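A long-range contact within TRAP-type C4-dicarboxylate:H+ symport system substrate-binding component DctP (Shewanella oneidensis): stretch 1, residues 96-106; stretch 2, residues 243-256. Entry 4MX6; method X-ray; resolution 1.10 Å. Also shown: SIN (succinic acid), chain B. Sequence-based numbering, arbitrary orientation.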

# COMPACT_ATOMS: atom_id res chain seq x y z
N GLN A 96 -8.10 16.81 2.10
CA GLN A 96 -7.37 17.38 0.96
C GLN A 96 -6.28 16.46 0.42
O GLN A 96 -5.96 16.54 -0.77
CB GLN A 96 -6.79 18.75 1.36
CG GLN A 96 -7.85 19.84 1.44
CD GLN A 96 -8.83 19.65 2.58
OE1 GLN A 96 -8.44 19.52 3.75
NE2 GLN A 96 -10.11 19.64 2.26
N PHE A 97 -5.69 15.62 1.26
CA PHE A 97 -4.70 14.63 0.84
C PHE A 97 -4.98 13.29 1.51
O PHE A 97 -5.26 13.25 2.70
CB PHE A 97 -3.26 15.07 1.19
CG PHE A 97 -2.83 16.31 0.47
CD1 PHE A 97 -2.28 16.26 -0.80
CD2 PHE A 97 -3.02 17.56 1.04
CE1 PHE A 97 -1.90 17.44 -1.46
CE2 PHE A 97 -2.66 18.72 0.37
CZ PHE A 97 -2.12 18.64 -0.87
N VAL A 98 -4.90 12.23 0.71
CA VAL A 98 -4.89 10.87 1.21
C VAL A 98 -3.81 10.11 0.44
O VAL A 98 -3.31 10.60 -0.59
CB VAL A 98 -6.27 10.18 1.10
CG1 VAL A 98 -7.28 10.87 2.02
CG2 VAL A 98 -6.78 10.16 -0.34
N ALA A 99 -3.44 8.92 0.92
CA ALA A 99 -2.40 8.13 0.26
C ALA A 99 -2.75 6.64 0.37
O ALA A 99 -2.08 5.88 1.08
CB ALA A 99 -1.02 8.45 0.82
N PRO A 100 -3.81 6.22 -0.33
CA PRO A 100 -4.22 4.82 -0.28
C PRO A 100 -3.22 3.90 -0.95
O PRO A 100 -2.54 4.28 -1.91
CB PRO A 100 -5.54 4.80 -1.07
CG PRO A 100 -5.93 6.25 -1.25
CD PRO A 100 -4.64 6.99 -1.27
N SER A 101 -3.21 2.66 -0.49
CA SER A 101 -2.60 1.59 -1.25
C SER A 101 -3.06 1.64 -2.71
O SER A 101 -4.23 1.88 -3.00
CB SER A 101 -3.04 0.26 -0.67
OG SER A 101 -2.63 -0.80 -1.52
N LEU A 102 -2.13 1.32 -3.61
CA LEU A 102 -2.42 1.22 -5.03
C LEU A 102 -3.52 0.20 -5.31
O LEU A 102 -4.12 0.24 -6.39
CB LEU A 102 -1.13 0.88 -5.80
CG LEU A 102 -0.07 1.99 -5.73
CD1 LEU A 102 1.30 1.50 -6.11
CD2 LEU A 102 -0.46 3.17 -6.60
N SER A 103 -3.77 -0.73 -4.37
CA SER A 103 -4.80 -1.75 -4.49
C SER A 103 -6.22 -1.22 -4.34
O SER A 103 -7.17 -1.95 -4.59
CB SER A 103 -4.61 -2.80 -3.39
OG SER A 103 -3.27 -3.21 -3.26
N LYS A 104 -6.38 0.03 -3.90
CA LYS A 104 -7.67 0.50 -3.41
C LYS A 104 -8.37 1.50 -4.34
O LYS A 104 -9.22 2.27 -3.91
CB LYS A 104 -7.51 1.08 -1.99
CG LYS A 104 -7.15 0.00 -0.95
CD LYS A 104 -6.84 0.57 0.42
CE LYS A 104 -6.39 -0.54 1.37
NZ LYS A 104 -5.87 -0.02 2.66
N PHE A 105 -8.01 1.47 -5.62
CA PHE A 105 -8.49 2.45 -6.58
C PHE A 105 -9.47 1.91 -7.63
O PHE A 105 -9.83 2.63 -8.56
CB PHE A 105 -7.30 3.11 -7.28
CG PHE A 105 -6.54 4.07 -6.40
CD1 PHE A 105 -7.02 5.35 -6.17
CD2 PHE A 105 -5.33 3.72 -5.83
CE1 PHE A 105 -6.32 6.25 -5.38
CE2 PHE A 105 -4.63 4.62 -5.03
CZ PHE A 105 -5.12 5.89 -4.83
N GLU A 106 -9.92 0.66 -7.49
CA GLU A 106 -10.72 0.01 -8.54
C GLU A 106 -12.03 0.72 -8.89
O GLU A 106 -12.55 0.54 -9.98
CB GLU A 106 -10.99 -1.46 -8.21
CG GLU A 106 -9.73 -2.31 -8.32
CD GLU A 106 -9.91 -3.78 -7.93
OE1 GLU A 106 -10.99 -4.14 -7.42
OE2 GLU A 106 -8.94 -4.58 -8.12
N VAL A 243 3.69 -6.17 -3.89
CA VAL A 243 4.08 -4.89 -3.31
C VAL A 243 2.89 -4.20 -2.67
O VAL A 243 1.78 -4.25 -3.18
CB VAL A 243 4.74 -3.95 -4.37
CG1 VAL A 243 3.81 -3.56 -5.51
CG2 VAL A 243 5.28 -2.68 -3.70
N LEU A 244 3.15 -3.58 -1.51
CA LEU A 244 2.24 -2.62 -0.90
C LEU A 244 2.90 -1.25 -1.00
O LEU A 244 3.85 -0.96 -0.29
CB LEU A 244 1.95 -2.94 0.57
CG LEU A 244 1.26 -1.78 1.37
CD1 LEU A 244 -0.11 -1.47 0.85
CD2 LEU A 244 1.18 -2.08 2.86
N ASP A 245 2.40 -0.44 -1.93
CA ASP A 245 2.83 0.94 -2.12
C ASP A 245 1.60 1.82 -2.19
O ASP A 245 0.47 1.33 -2.27
CB ASP A 245 3.67 1.10 -3.41
CG ASP A 245 5.17 1.12 -3.18
OD1 ASP A 245 5.65 0.59 -2.17
OD2 ASP A 245 5.85 1.70 -4.05
N TYR A 246 1.82 3.13 -2.18
CA TYR A 246 0.75 4.12 -2.16
C TYR A 246 0.82 5.08 -3.33
O TYR A 246 1.90 5.37 -3.84
CB TYR A 246 0.86 4.95 -0.88
CG TYR A 246 1.02 4.14 0.38
CD1 TYR A 246 0.02 3.29 0.81
CD2 TYR A 246 2.16 4.25 1.15
CE1 TYR A 246 0.15 2.57 1.99
CE2 TYR A 246 2.29 3.56 2.34
CZ TYR A 246 1.28 2.73 2.76
OH TYR A 246 1.40 2.09 3.98
N MET A 247 -0.33 5.64 -3.69
CA MET A 247 -0.35 6.87 -4.49
C MET A 247 -0.84 8.00 -3.60
O MET A 247 -1.92 7.91 -3.02
CB MET A 247 -1.24 6.75 -5.73
CG MET A 247 -1.02 7.91 -6.68
SD MET A 247 -2.04 7.89 -8.18
CE MET A 247 -1.41 6.42 -8.97
N VAL A 248 -0.04 9.05 -3.48
CA VAL A 248 -0.45 10.27 -2.79
C VAL A 248 -1.31 11.07 -3.76
O VAL A 248 -0.88 11.37 -4.88
CB VAL A 248 0.76 11.09 -2.32
CG1 VAL A 248 0.31 12.33 -1.57
CG2 VAL A 248 1.70 10.23 -1.46
N VAL A 249 -2.55 11.36 -3.36
CA VAL A 249 -3.51 12.02 -4.22
C VAL A 249 -4.21 13.18 -3.54
O VAL A 249 -4.29 13.26 -2.32
CB VAL A 249 -4.61 11.03 -4.71
CG1 VAL A 249 -4.00 9.92 -5.57
CG2 VAL A 249 -5.37 10.42 -3.56
N THR A 250 -4.72 14.08 -4.37
CA THR A 250 -5.61 15.14 -3.94
C THR A 250 -6.80 15.20 -4.90
O THR A 250 -6.86 14.42 -5.86
CB THR A 250 -4.88 16.51 -3.85
OG1 THR A 250 -5.73 17.50 -3.26
CG2 THR A 250 -4.44 17.02 -5.20
N SER A 251 -7.74 16.10 -4.65
CA SER A 251 -8.82 16.31 -5.60
C SER A 251 -8.46 17.43 -6.56
O SER A 251 -7.77 18.40 -6.20
CB SER A 251 -10.15 16.63 -4.92
OG SER A 251 -10.13 17.91 -4.31
N ASP A 252 -8.94 17.31 -7.79
CA ASP A 252 -8.74 18.35 -8.77
C ASP A 252 -9.30 19.67 -8.27
O ASP A 252 -8.68 20.72 -8.47
CB ASP A 252 -9.42 17.92 -10.06
CG ASP A 252 -9.15 18.84 -11.20
OD1 ASP A 252 -7.96 18.92 -11.60
OD2 ASP A 252 -10.11 19.48 -11.68
N ALA A 253 -10.46 19.62 -7.63
CA ALA A 253 -11.10 20.85 -7.18
C ALA A 253 -10.23 21.57 -6.15
O ALA A 253 -10.05 22.79 -6.25
CB ALA A 253 -12.48 20.55 -6.61
N PHE A 254 -9.69 20.85 -5.18
CA PHE A 254 -8.82 21.50 -4.20
C PHE A 254 -7.53 22.00 -4.85
O PHE A 254 -7.11 23.14 -4.63
CB PHE A 254 -8.48 20.57 -3.04
CG PHE A 254 -7.44 21.15 -2.14
CD1 PHE A 254 -7.73 22.24 -1.33
CD2 PHE A 254 -6.15 20.64 -2.12
CE1 PHE A 254 -6.76 22.79 -0.52
CE2 PHE A 254 -5.18 21.20 -1.30
CZ PHE A 254 -5.49 22.28 -0.51
N TRP A 255 -6.92 21.16 -5.67
CA TRP A 255 -5.63 21.51 -6.25
C TRP A 255 -5.76 22.78 -7.11
O TRP A 255 -4.92 23.67 -7.03
CB TRP A 255 -5.11 20.32 -7.04
CG TRP A 255 -3.62 20.26 -7.27
CD1 TRP A 255 -3.00 20.10 -8.48
CD2 TRP A 255 -2.57 20.30 -6.29
NE1 TRP A 255 -1.64 20.04 -8.31
CE2 TRP A 255 -1.35 20.17 -6.98
CE3 TRP A 255 -2.54 20.44 -4.90
CZ2 TRP A 255 -0.11 20.17 -6.33
CZ3 TRP A 255 -1.30 20.45 -4.26
CH2 TRP A 255 -0.11 20.32 -4.98
N LYS A 256 -6.82 22.86 -7.90
CA LYS A 256 -7.08 24.04 -8.72
C LYS A 256 -7.45 25.27 -7.90
O LYS A 256 -7.28 26.40 -8.36
CB LYS A 256 -8.18 23.74 -9.74
CG LYS A 256 -7.71 22.88 -10.89
CD LYS A 256 -8.81 22.54 -11.88
CE LYS A 256 -8.26 21.73 -13.05
NZ LYS A 256 -9.34 21.18 -13.91
C1 SIN B . -1.75 0.83 4.58
O1 SIN B . -2.18 1.91 4.09
O2 SIN B . -0.53 0.60 4.73
C2 SIN B . -2.73 -0.25 4.95
C3 SIN B . -2.65 -1.37 3.91
C4 SIN B . -3.68 -2.44 4.15
O3 SIN B . -3.30 -3.62 4.39
O4 SIN B . -4.90 -2.15 4.10
O HOH W 1 -0.21 -1.55 -3.00

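The apolar centre of this contact gathers around Val249 and Met247, alternate residues of strand 243-251 whose side chains lie along the same flank of the strand. Val249 serves three partners from stretch 1. Its CG2 meets Val98 CG2 at 3.5 Å and Pro100 CD at 4.2 Å, while its CG1 lies 4.2 Å from Phe105 CZ. Met247 extends the patch: its CB sits 3.8 Å from Leu102 CD2 and 4.1 Å from Phe105 CE2, and its SD is 5.4 Å from the centroid of the Phe105 ring, an oblique approach. Phe105 follows a turn in which Lys104 N donates to Ser101 O (3.0 Å), and its CA-to-CB bond points toward the strand. Leu102 and Phe105, three residues apart, both reach Met247. Ala99 packs on the strand as well, its CB 4.0 Å from Val248 CG2 and 4.3 Å from Tyr246 CB.

A second apolar cluster forms where the strand gives way to the helix. Phe97 CE2 approaches Phe254 CE2 at 3.9 Å, with the ring planes at 85° and the centroids 5.9 Å apart, and Phe97 CZ meets Trp255 CZ3 at 3.9 Å, near the plane of the Phe97 ring. Gln96 contributes the aliphatic part of its side chain: its CG lies 3.6 Å from the centroid of the Phe254 ring, only 9° off the normal, a CH-pi contact over the face. Its OE1 and NE2 are both hydrogen-bonded elsewhere in the structure, so the amide end is engaged while CG packs on the ring. The helix that presents Phe254 is capped by Ser251, whose OG accepts from Phe254 N at 3.1 Å.

Backbone bonds hold the packing in register. Val98 and Val249 form an antiparallel bridge with bonds in both directions: Val249 N to Val98 O is 3.0 Å and nearly straight at 178°, and Val98 N to Val249 O is 3.3 Å. Met247 N then donates to Pro100 O (3.1 Å), and Leu102 N to Asp245 O (2.9 Å). Proline has no amide proton to offer, so Pro100 takes part in this backbone pairing through its carbonyl alone. Close CA-H...O contacts fill in between, among them Ala99 CA to Met247 O at 3.3 Å and Ser101 CA to Asp245 O at 3.2 Å.

At the polar edge by the helix, Thr250 OG1 donates to Gln96 O at 2.7 Å, a side chain pairing with the backbone beyond the Val98-Val249 bridge. Toward the other end, water 1 links the stretches, 2.9 Å from Ser101 OG and accepting from Asp245 N at 3.0 Å. The bound succinic acid engages both stretches as well: Lys104 NZ donates to SIN O4 at 2.7 Å and Tyr246 OH to SIN O2 at 2.6 Å. The rule to read here is layered: side chains pack, backbone bonds fix the register, and polar groups finish the margins.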